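Local coordinates for Mono(ADP-ribosyl)transferase SpvB (Salmonella typhimurium, PDB 2GWM), which probably transfers ADP-ribose from NAD+ to an arginine of host actin through this catalytic domain, blocking polymerisation of G-actin into filaments, at residues H76-R81 with N125-K130; F109-P114 with E146-F151; K158-V163 with N195-N200. One frame throughout, in Å; residues are numbered along the deposited sequence.

Contact 1 of 3, residues H76-R81 with N125-K130; sequences HRVVYR and NIYLEK
Arg77 leaves its backbone with CG anti to the carbonyl carbon (chi1 -68°), and bends at chi2 and chi3 turn CD and then NE back toward Leu128 O, with NH2 following to Glu129. This pairing lies just beyond one end of the antiparallel pair of strands 78-83 and 122-127, at the edge of the mixed sheet of the ADP-ribosyltransferase fold. NE donates to Leu128 O at 2.7 Å, and that oxygen lies near the guanidinium plane. NH2 forms a salt bridge with Glu129 OE1 at 2.6 Å, the carboxylate turned 86° from the guanidinium. A cation with several N-H donors suits this place because it can take a backbone oxygen and a carboxylate together. Glu129 OE2 also pairs with Arg197, so its charge is shared by two arginines.

Inside the strands, Val79 and Ile126 form a hydrogen-bonded pair, joined by bonds in both directions. Val79, Ile126 and Leu128 turn toward the sheet of strands 110-112 and 149-151, where Thr112 and Met149 pack against them; branched apolar side chains suit this layer. Leu128 CD1 reaches Val79 CG1 at 4.0 Å. The face of Val78, Tyr80, Asn125 and Tyr127 is more polar. Val78 CG2 rests 3.7 Å from Tyr127 CD1, while the Asn125 amide and Tyr80 ring lie side by side, planes 14° apart. Asn125 ND2 bonds weakly to Tyr127 OH, and a water donates to Asn125 OD1 at 2.6 Å.

Contact 2 of 3, residues F109-P114 with E146-F151; sequences FMSTSP and EAEMLF
Phe109, just before the first strand, sets its CB 4.2 Å from Leu150 CD1, while its CA-H approaches Phe151 O. The side chain packs against helices 3-24 and 50-69, a buried place that suits a large apolar group, and Leu150 meets the same two helices.

Met110 forms a hydrogen-bonded antiparallel pair with Phe151, its N and O both used. Its side chain runs beside that of Phe151, pointing the same way, until the turn at chi3 (78°) brings CE over one face of the ring, 3.8 Å from the centroid in a CH-pi contact. SD lies obliquely to the ring, completing a Met-aromatic contact for which flexible methionine is well shaped.

Ser111 belongs to the other face. Its OG, anti to the backbone N, donates to Glu148 OE2 at 2.6 Å, meeting the oxygen from above the carboxylate plane. The extended Glu148 chain spans the distance, whereas the short serine keeps its hydroxyl close to its own strand.

Thr112 returns to the Met110 face. Its N and OG1 both give hydrogen bonds to Met149 O, each at 2.9 Å, from opposite faces of the carbonyl plane, so this buried hydroxyl is held by the neighbouring strand. OG1 also sits at the edge of the Phe151 ring.

Ser113 OG and Ala147 O share a water, and OG bonds further to Asp115 N. Pro114 ends the segment with CG packed tightly on Ala147 CB, at 3.5 Å.

Ser111-Thr112-Ser113 is the STS motif and Glu146-Ala147-Glu148 the ExE motif of arginine-specific ADP-ribosyltransferases. With Arg81, Ser111 and Glu148 make up the predicted active site.

Contact 3 of 3, residues K158-V163 with N195-N200; sequences KIESIV and NMRVLN
Glu160 and Arg197 meet beside a classic beta bulge in the mixed five-stranded sheet of the ADP-ribosyltransferase fold, their planes turned 51° from each other. They form a side-on, bidentate salt bridge: Arg197 NE donates to Glu160 OE2 at 2.8 Å and NH2 to OE1 at 2.9 Å, one nitrogen for each oxygen. OE2 lies in the guanidinium plane, whereas OE1 is tilted from it and receives NH2 on its syn lone pair. The bend of Arg197 at chi3 (-51°) brings NE to the carboxylate. With NH1 turned to Glu129, the guanidinium is shared between two carboxylates.

At the bulge Glu160 and Ser161 both stand opposite Asn195, and both backbone nitrogens donate to Asn195 O, from Glu160 at 2.9 Å and from Ser161 at 3.2 Å. This doubled acceptor absorbs the extra residue. Asn195 N then returns a bond to Ser161 O, resuming the antiparallel pattern, while on the other side of the bulge Lys158 and Arg197 exchange a bond in each direction.

On the opposite face of the sheet from Lys158 and Arg197, Ile159 and Met196 lie side by side, pointing the same way. Flexible methionine, bent at chi3, brings its CE to the end of the isoleucine, and Leu157 and Leu124 continue this apolar patch. At the margin, where the surroundings are less buried, Lys158 CB touches Leu199 CD1 while the rest of the lysine leads away. The tight point of the apolar pair is Ile159 CD1 against Met196 CE, at 3.4 Å.

How the contacts relate
Contacts 1 and 3 belong to one mixed sheet, in which strands 122-127 and 192-198 are neighbours; their centres lie about 10 Å apart, and Tyr127 N meets Met196 O at 2.8 Å. Contact 2 lies in the second, three-stranded sheet, its centre also about 10 Å from that of contact 1. The two sheets are stitched together where Tyr80 N reaches Ser113 O at 2.8 Å and Val79 CG2 packs on Thr112 OG1. Nearby, Arg81 NH1 lies 2.8 Å from Ser111 O, a probable hydrogen bond tying Arg81 to the backbone of Ser111, whose side chain bonds Glu148, so the three predicted active-site residues meet here. Contact 3, about 17 Å from contact 2 between centres, does not touch it.

Contact 1 of 3, residues H76-R81 with N125-K130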
loop_
_atom_site.group_PDB
_atom_site.type_symbol
_atom_site.label_atom_id
_atom_site.label_comp_id
_atom_site.label_asym_id
_atom_site.label_seq_id
_atom_site.Cartn_x
_atom_site.Cartn_y
_atom_site.Cartn_z
ATOM N N HIS A 76 -7.047 -15.232 -1.692
ATOM C CA HIS A 76 -5.768 -14.875 -2.344
ATOM C C HIS A 76 -4.582 -15.287 -1.527
ATOM O O HIS A 76 -4.587 -15.177 -0.299
ATOM C CB HIS A 76 -5.703 -13.392 -2.642
ATOM C CG HIS A 76 -6.800 -12.939 -3.534
ATOM N ND1 HIS A 76 -8.017 -12.538 -3.037
ATOM C CD2 HIS A 76 -6.905 -12.885 -4.882
ATOM C CE1 HIS A 76 -8.817 -12.225 -4.038
ATOM N NE2 HIS A 76 -8.180 -12.450 -5.168
ATOM N N ARG A 77 -3.583 -15.835 -2.234
ATOM C CA ARG A 77 -2.347 -16.275 -1.579
ATOM C C ARG A 77 -1.131 -15.577 -2.132
ATOM O O ARG A 77 -0.024 -15.840 -1.662
ATOM C CB ARG A 77 -2.173 -17.780 -1.663
ATOM C CG ARG A 77 -3.207 -18.556 -0.848
ATOM C CD ARG A 77 -3.158 -18.372 0.708
ATOM N NE ARG A 77 -1.868 -18.790 1.272
ATOM C CZ ARG A 77 -1.578 -20.000 1.728
ATOM N NH1 ARG A 77 -2.474 -20.965 1.700
ATOM N NH2 ARG A 77 -0.368 -20.243 2.216
ATOM N N VAL A 78 -1.336 -14.626 -3.047
ATOM C CA VAL A 78 -0.281 -13.778 -3.557
ATOM C C VAL A 78 -0.908 -12.511 -4.132
ATOM O O VAL A 78 -2.004 -12.518 -4.670
ATOM C CB VAL A 78 0.554 -14.554 -4.621
ATOM C CG1 VAL A 78 -0.311 -14.903 -5.847
ATOM C CG2 VAL A 78 1.825 -13.822 -4.986
ATOM N N VAL A 79 -0.196 -11.413 -3.999
ATOM C CA VAL A 79 -0.598 -10.149 -4.606
ATOM C C VAL A 79 0.656 -9.451 -5.118
ATOM O O VAL A 79 1.795 -9.862 -4.807
ATOM C CB VAL A 79 -1.344 -9.207 -3.575
ATOM C CG1 VAL A 79 -2.694 -9.744 -3.244
ATOM C CG2 VAL A 79 -0.516 -8.987 -2.365
ATOM N N TYR A 80 0.470 -8.373 -5.862
ATOM C CA TYR A 80 1.555 -7.756 -6.585
ATOM C C TYR A 80 1.560 -6.277 -6.409
ATOM O O TYR A 80 0.500 -5.631 -6.194
ATOM C CB TYR A 80 1.425 -8.002 -8.114
ATOM C CG TYR A 80 1.163 -9.434 -8.449
ATOM C CD1 TYR A 80 2.192 -10.352 -8.414
ATOM C CD2 TYR A 80 -0.110 -9.903 -8.668
ATOM C CE1 TYR A 80 1.974 -11.689 -8.677
ATOM C CE2 TYR A 80 -0.360 -11.260 -8.928
ATOM C CZ TYR A 80 0.721 -12.154 -8.941
ATOM O OH TYR A 80 0.608 -13.508 -9.192
ATOM N N ARG A 81 2.751 -5.708 -6.495
ATOM C CA ARG A 81 2.935 -4.282 -6.443
ATOM C C ARG A 81 4.168 -3.862 -7.216
ATOM O O ARG A 81 5.201 -4.438 -7.004
ATOM C CB ARG A 81 2.998 -3.755 -5.011
ATOM C CG ARG A 81 3.163 -2.293 -4.925
ATOM C CD ARG A 81 2.043 -1.502 -5.561
ATOM N NE ARG A 81 2.309 -0.075 -5.462
ATOM C CZ ARG A 81 2.160 0.659 -4.360
ATOM N NH1 ARG A 81 1.731 0.120 -3.239
ATOM N NH2 ARG A 81 2.445 1.966 -4.394
ATOM N N ASN A 125 6.399 -9.450 -5.612
ATOM C CA ASN A 125 5.594 -10.622 -5.678
ATOM C C ASN A 125 5.430 -11.041 -4.234
ATOM O O ASN A 125 6.336 -11.464 -3.623
ATOM C CB ASN A 125 6.392 -11.713 -6.469
ATOM C CG ASN A 125 5.665 -13.005 -6.604
ATOM O OD1 ASN A 125 4.470 -13.046 -6.943
ATOM N ND2 ASN A 125 6.404 -14.130 -6.367
ATOM N N ILE A 126 4.251 -10.763 -3.694
ATOM C CA ILE A 126 3.978 -10.822 -2.250
ATOM C C ILE A 126 3.095 -11.981 -1.878
ATOM O O ILE A 126 1.890 -11.963 -2.156
ATOM C CB ILE A 126 3.325 -9.501 -1.782
ATOM C CG1 ILE A 126 4.159 -8.294 -2.143
ATOM C CG2 ILE A 126 3.120 -9.544 -0.271
ATOM C CD1 ILE A 126 3.485 -6.984 -1.839
ATOM N N TYR A 127 3.687 -13.000 -1.264
ATOM C CA TYR A 127 2.941 -14.158 -0.836
ATOM C C TYR A 127 2.206 -13.892 0.459
ATOM O O TYR A 127 2.729 -13.247 1.357
ATOM C CB TYR A 127 3.860 -15.347 -0.667
ATOM C CG TYR A 127 4.426 -15.791 -2.025
ATOM C CD1 TYR A 127 3.597 -16.382 -2.969
ATOM C CD2 TYR A 127 5.752 -15.534 -2.384
ATOM C CE1 TYR A 127 4.084 -16.818 -4.177
ATOM C CE2 TYR A 127 6.248 -15.920 -3.614
ATOM C CZ TYR A 127 5.406 -16.549 -4.534
ATOM O OH TYR A 127 5.939 -16.940 -5.760
ATOM N N LEU A 128 1.035 -14.473 0.574
ATOM C CA LEU A 128 0.167 -14.282 1.717
ATOM C C LEU A 128 -0.179 -15.586 2.327
ATOM O O LEU A 128 -0.368 -16.542 1.612
ATOM C CB LEU A 128 -1.153 -13.637 1.272
ATOM C CG LEU A 128 -0.982 -12.300 0.556
ATOM C CD1 LEU A 128 -2.361 -11.796 0.144
ATOM C CD2 LEU A 128 -0.232 -11.235 1.373
ATOM N N GLU A 129 -0.222 -15.648 3.650
ATOM C CA GLU A 129 -0.726 -16.823 4.355
ATOM C C GLU A 129 -2.140 -16.582 4.838
ATOM O O GLU A 129 -2.572 -15.444 4.958
ATOM C CB GLU A 129 0.169 -17.158 5.553
ATOM C CG GLU A 129 1.554 -17.612 5.219
ATOM C CD GLU A 129 1.560 -18.737 4.224
ATOM O OE1 GLU A 129 0.854 -19.750 4.514
ATOM O OE2 GLU A 129 2.246 -18.622 3.172
ATOM N N LYS A 130 -2.864 -17.657 5.110
ATOM C CA LYS A 130 -4.296 -17.564 5.438
ATOM C C LYS A 130 -4.465 -16.726 6.665
ATOM O O LYS A 130 -3.678 -16.827 7.567
ATOM C CB LYS A 130 -4.868 -18.933 5.704
ATOM C CG LYS A 130 -5.093 -19.791 4.510
ATOM C CD LYS A 130 -5.588 -21.149 5.020
ATOM C CE LYS A 130 -5.455 -22.302 4.049
ATOM N NZ LYS A 130 -5.901 -23.573 4.674
HETATM O O HOH W 1 3.398 -15.126 -8.153
#

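Contact 2 of 3, residues F109-P114 with E146-F151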
loop_
_atom_site.group_PDB
_atom_site.type_symbol
_atom_site.label_atom_id
_atom_site.label_comp_id
_atom_site.label_asym_id
_atom_site.label_seq_id
_atom_site.Cartn_x
_atom_site.Cartn_y
_atom_site.Cartn_z
ATOM N N PHE A 109 -0.818 2.397 5.111
ATOM C CA PHE A 109 -1.688 1.449 4.432
ATOM C C PHE A 109 -0.897 0.946 3.213
ATOM O O PHE A 109 -0.175 1.721 2.593
ATOM C CB PHE A 109 -2.973 2.104 4.025
ATOM C CG PHE A 109 -3.933 2.375 5.161
ATOM C CD1 PHE A 109 -4.910 1.471 5.464
ATOM C CD2 PHE A 109 -3.831 3.500 5.925
ATOM C CE1 PHE A 109 -5.812 1.722 6.475
ATOM C CE2 PHE A 109 -4.712 3.748 6.964
ATOM C CZ PHE A 109 -5.640 2.838 7.260
ATOM N N MET A 110 -1.029 -0.314 2.914
ATOM C CA MET A 110 -0.251 -0.946 1.812
ATOM C C MET A 110 -1.208 -1.405 0.716
ATOM O O MET A 110 -2.051 -2.242 0.943
ATOM C CB MET A 110 0.604 -2.100 2.312
ATOM C CG MET A 110 1.526 -2.660 1.192
ATOM S SD MET A 110 2.460 -4.077 1.821
ATOM C CE MET A 110 1.316 -5.389 1.804
ATOM N N SER A 111 -1.108 -0.789 -0.465
ATOM C CA SER A 111 -1.957 -1.126 -1.582
ATOM C C SER A 111 -1.273 -2.134 -2.515
ATOM O O SER A 111 -0.102 -1.971 -2.840
ATOM C CB SER A 111 -2.255 0.132 -2.377
ATOM O OG SER A 111 -3.042 -0.152 -3.490
ATOM N N THR A 112 -2.031 -3.126 -2.922
ATOM C CA THR A 112 -1.536 -4.220 -3.779
ATOM C C THR A 112 -2.664 -4.618 -4.742
ATOM O O THR A 112 -3.789 -4.192 -4.577
ATOM C CB THR A 112 -1.151 -5.471 -2.959
ATOM O OG1 THR A 112 -2.316 -6.127 -2.441
ATOM C CG2 THR A 112 -0.182 -5.151 -1.868
ATOM N N SER A 113 -2.336 -5.421 -5.772
ATOM C CA SER A 113 -3.346 -5.966 -6.662
ATOM C C SER A 113 -3.310 -7.481 -6.668
ATOM O O SER A 113 -2.206 -8.039 -6.705
ATOM C CB SER A 113 -3.124 -5.444 -8.060
ATOM O OG SER A 113 -3.890 -6.236 -8.959
ATOM N N PRO A 114 -4.471 -8.161 -6.674
ATOM C CA PRO A 114 -4.506 -9.616 -6.799
ATOM C C PRO A 114 -4.249 -10.053 -8.196
ATOM O O PRO A 114 -3.998 -11.242 -8.385
ATOM C CB PRO A 114 -5.947 -9.987 -6.412
ATOM C CG PRO A 114 -6.727 -8.815 -6.757
ATOM C CD PRO A 114 -5.827 -7.589 -6.600
ATOM N N GLU A 146 -10.334 -1.975 -11.162
ATOM C CA GLU A 146 -8.940 -2.320 -10.917
ATOM C C GLU A 146 -8.934 -2.910 -9.530
ATOM O O GLU A 146 -9.149 -2.203 -8.535
ATOM C CB GLU A 146 -7.974 -1.119 -11.079
ATOM C CG GLU A 146 -8.291 0.165 -10.278
ATOM C CD GLU A 146 -8.813 1.354 -11.135
ATOM O OE1 GLU A 146 -9.825 1.207 -11.881
ATOM O OE2 GLU A 146 -8.205 2.448 -11.051
ATOM N N ALA A 147 -8.844 -4.229 -9.481
ATOM C CA ALA A 147 -8.789 -4.942 -8.226
ATOM C C ALA A 147 -7.699 -4.402 -7.351
ATOM O O ALA A 147 -6.599 -4.101 -7.790
ATOM C CB ALA A 147 -8.607 -6.438 -8.440
ATOM N N GLU A 148 -8.040 -4.252 -6.071
ATOM C CA GLU A 148 -7.079 -3.743 -5.097
ATOM C C GLU A 148 -7.282 -4.483 -3.825
ATOM O O GLU A 148 -8.408 -4.508 -3.309
ATOM C CB GLU A 148 -7.280 -2.254 -4.915
ATOM C CG GLU A 148 -6.303 -1.628 -3.956
ATOM C CD GLU A 148 -6.382 -0.111 -3.928
ATOM O OE1 GLU A 148 -7.326 0.474 -4.553
ATOM O OE2 GLU A 148 -5.507 0.462 -3.243
ATOM N N MET A 149 -6.199 -5.015 -3.280
ATOM C CA MET A 149 -6.183 -5.556 -1.931
ATOM C C MET A 149 -5.399 -4.571 -1.069
ATOM O O MET A 149 -4.219 -4.296 -1.329
ATOM C CB MET A 149 -5.461 -6.900 -1.890
ATOM C CG MET A 149 -5.241 -7.312 -0.484
ATOM S SD MET A 149 -5.089 -9.056 -0.257
ATOM C CE MET A 149 -6.789 -9.079 -0.162
ATOM N N LEU A 150 -6.070 -3.964 -0.088
ATOM C CA LEU A 150 -5.459 -2.968 0.758
ATOM C C LEU A 150 -5.202 -3.626 2.119
ATOM O O LEU A 150 -6.012 -4.402 2.622
ATOM C CB LEU A 150 -6.424 -1.772 0.932
ATOM C CG LEU A 150 -5.815 -0.589 1.661
ATOM C CD1 LEU A 150 -4.814 0.100 0.870
ATOM C CD2 LEU A 150 -6.935 0.410 1.981
ATOM N N PHE A 151 -4.049 -3.293 2.698
ATOM C CA PHE A 151 -3.636 -3.724 4.004
ATOM C C PHE A 151 -3.574 -2.534 4.935
ATOM O O PHE A 151 -3.166 -1.465 4.542
ATOM C CB PHE A 151 -2.224 -4.345 3.906
ATOM C CG PHE A 151 -2.170 -5.673 3.174
ATOM C CD1 PHE A 151 -2.165 -6.862 3.846
ATOM C CD2 PHE A 151 -2.186 -5.702 1.800
ATOM C CE1 PHE A 151 -2.118 -8.077 3.176
ATOM C CE2 PHE A 151 -2.165 -6.876 1.141
ATOM C CZ PHE A 151 -2.133 -8.055 1.820
HETATM O O HOH W 2 -5.549 -4.640 -10.220
#

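Contact 3 of 3, residues K158-V163 with N195-N200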
loop_
_atom_site.group_PDB
_atom_site.type_symbol
_atom_site.label_atom_id
_atom_site.label_comp_id
_atom_site.label_asym_id
_atom_site.label_seq_id
_atom_site.Cartn_x
_atom_site.Cartn_y
_atom_site.Cartn_z
ATOM N N LYS A 158 8.628 -10.301 4.976
ATOM C CA LYS A 158 9.954 -10.916 4.863
ATOM C C LYS A 158 10.417 -10.909 3.407
ATOM O O LYS A 158 9.650 -11.219 2.512
ATOM C CB LYS A 158 9.890 -12.340 5.342
ATOM C CG LYS A 158 11.198 -12.963 5.231
ATOM C CD LYS A 158 11.204 -14.374 5.674
ATOM C CE LYS A 158 12.670 -14.878 5.751
ATOM N NZ LYS A 158 12.804 -16.261 6.280
ATOM N N ILE A 159 11.669 -10.501 3.212
ATOM C CA ILE A 159 12.317 -10.503 1.896
ATOM C C ILE A 159 12.873 -11.875 1.721
ATOM O O ILE A 159 13.837 -12.264 2.421
ATOM C CB ILE A 159 13.495 -9.493 1.869
ATOM C CG1 ILE A 159 13.063 -8.070 2.301
ATOM C CG2 ILE A 159 14.160 -9.510 0.516
ATOM C CD1 ILE A 159 11.922 -7.548 1.585
ATOM N N GLU A 160 12.297 -12.637 0.790
ATOM C CA GLU A 160 12.724 -14.021 0.591
ATOM C C GLU A 160 13.783 -14.176 -0.513
ATOM O O GLU A 160 14.769 -14.883 -0.335
ATOM C CB GLU A 160 11.475 -14.863 0.326
ATOM C CG GLU A 160 10.559 -14.886 1.523
ATOM C CD GLU A 160 9.510 -15.965 1.460
ATOM O OE1 GLU A 160 8.917 -16.174 0.352
ATOM O OE2 GLU A 160 9.256 -16.552 2.527
ATOM N N SER A 161 13.580 -13.544 -1.658
ATOM C CA SER A 161 14.613 -13.515 -2.690
ATOM C C SER A 161 14.475 -12.312 -3.587
ATOM O O SER A 161 13.397 -11.717 -3.684
ATOM C CB SER A 161 14.566 -14.784 -3.531
ATOM O OG SER A 161 13.366 -14.984 -4.234
ATOM N N ILE A 162 15.585 -11.976 -4.244
ATOM C CA ILE A 162 15.658 -10.870 -5.164
ATOM C C ILE A 162 16.165 -11.449 -6.474
ATOM O O ILE A 162 17.142 -12.240 -6.462
ATOM C CB ILE A 162 16.577 -9.709 -4.684
ATOM C CG1 ILE A 162 16.149 -9.182 -3.295
ATOM C CG2 ILE A 162 16.572 -8.585 -5.744
ATOM C CD1 ILE A 162 16.831 -9.754 -2.131
ATOM N N VAL A 163 15.490 -11.123 -7.570
ATOM C CA VAL A 163 15.854 -11.622 -8.889
ATOM C C VAL A 163 16.095 -10.412 -9.743
ATOM O O VAL A 163 15.125 -9.746 -10.139
ATOM C CB VAL A 163 14.678 -12.431 -9.474
ATOM C CG1 VAL A 163 15.092 -13.144 -10.642
ATOM C CG2 VAL A 163 14.128 -13.437 -8.368
ATOM N N ASN A 195 10.659 -11.150 -4.241
ATOM C CA ASN A 195 9.721 -12.140 -3.706
ATOM C C ASN A 195 9.687 -11.942 -2.197
ATOM O O ASN A 195 10.707 -12.073 -1.519
ATOM C CB ASN A 195 10.160 -13.558 -4.078
ATOM C CG ASN A 195 10.215 -13.768 -5.552
ATOM O OD1 ASN A 195 11.307 -14.090 -6.135
ATOM N ND2 ASN A 195 9.065 -13.673 -6.173
ATOM N N MET A 196 8.503 -11.662 -1.695
ATOM C CA MET A 196 8.265 -11.288 -0.301
ATOM C C MET A 196 7.167 -12.133 0.274
ATOM O O MET A 196 6.364 -12.711 -0.457
ATOM C CB MET A 196 7.723 -9.838 -0.190
ATOM C CG MET A 196 8.541 -8.849 -0.789
ATOM S SD MET A 196 7.873 -7.263 -0.414
ATOM C CE MET A 196 9.343 -6.383 -0.237
ATOM N N ARG A 197 7.045 -12.118 1.614
ATOM C CA ARG A 197 5.970 -12.827 2.279
ATOM C C ARG A 197 5.446 -11.990 3.425
ATOM O O ARG A 197 6.244 -11.489 4.224
ATOM C CB ARG A 197 6.453 -14.165 2.820
ATOM C CG ARG A 197 5.377 -15.013 3.433
ATOM C CD ARG A 197 5.852 -16.448 3.744
ATOM N NE ARG A 197 6.472 -17.044 2.598
ATOM C CZ ARG A 197 5.845 -17.606 1.581
ATOM N NH1 ARG A 197 4.538 -17.792 1.591
ATOM N NH2 ARG A 197 6.576 -17.939 0.532
ATOM N N VAL A 198 4.133 -11.804 3.484
ATOM C CA VAL A 198 3.538 -11.119 4.664
ATOM C C VAL A 198 3.582 -12.067 5.858
ATOM O O VAL A 198 3.202 -13.221 5.731
ATOM C CB VAL A 198 2.117 -10.630 4.358
ATOM C CG1 VAL A 198 1.447 -10.099 5.645
ATOM C CG2 VAL A 198 2.139 -9.534 3.328
ATOM N N LEU A 199 4.112 -11.609 7.002
ATOM C CA LEU A 199 4.080 -12.352 8.249
ATOM C C LEU A 199 2.878 -11.948 9.076
ATOM O O LEU A 199 2.834 -10.818 9.527
ATOM C CB LEU A 199 5.380 -12.134 9.059
ATOM C CG LEU A 199 6.671 -12.410 8.294
ATOM C CD1 LEU A 199 7.955 -12.018 9.052
ATOM C CD2 LEU A 199 6.753 -13.888 7.954
ATOM N N ASN A 200 1.906 -12.839 9.218
ATOM C CA ASN A 200 0.689 -12.587 10.039
ATOM C C ASN A 200 0.981 -12.617 11.519
ATOM O O ASN A 200 1.862 -13.348 11.920
ATOM C CB ASN A 200 -0.343 -13.660 9.777
ATOM C CG ASN A 200 -0.852 -13.659 8.371
ATOM O OD1 ASN A 200 -1.453 -14.678 7.954
ATOM N ND2 ASN A 200 -0.618 -12.579 7.611
ATOM O OXT ASN A 200 0.277 -11.974 12.342
#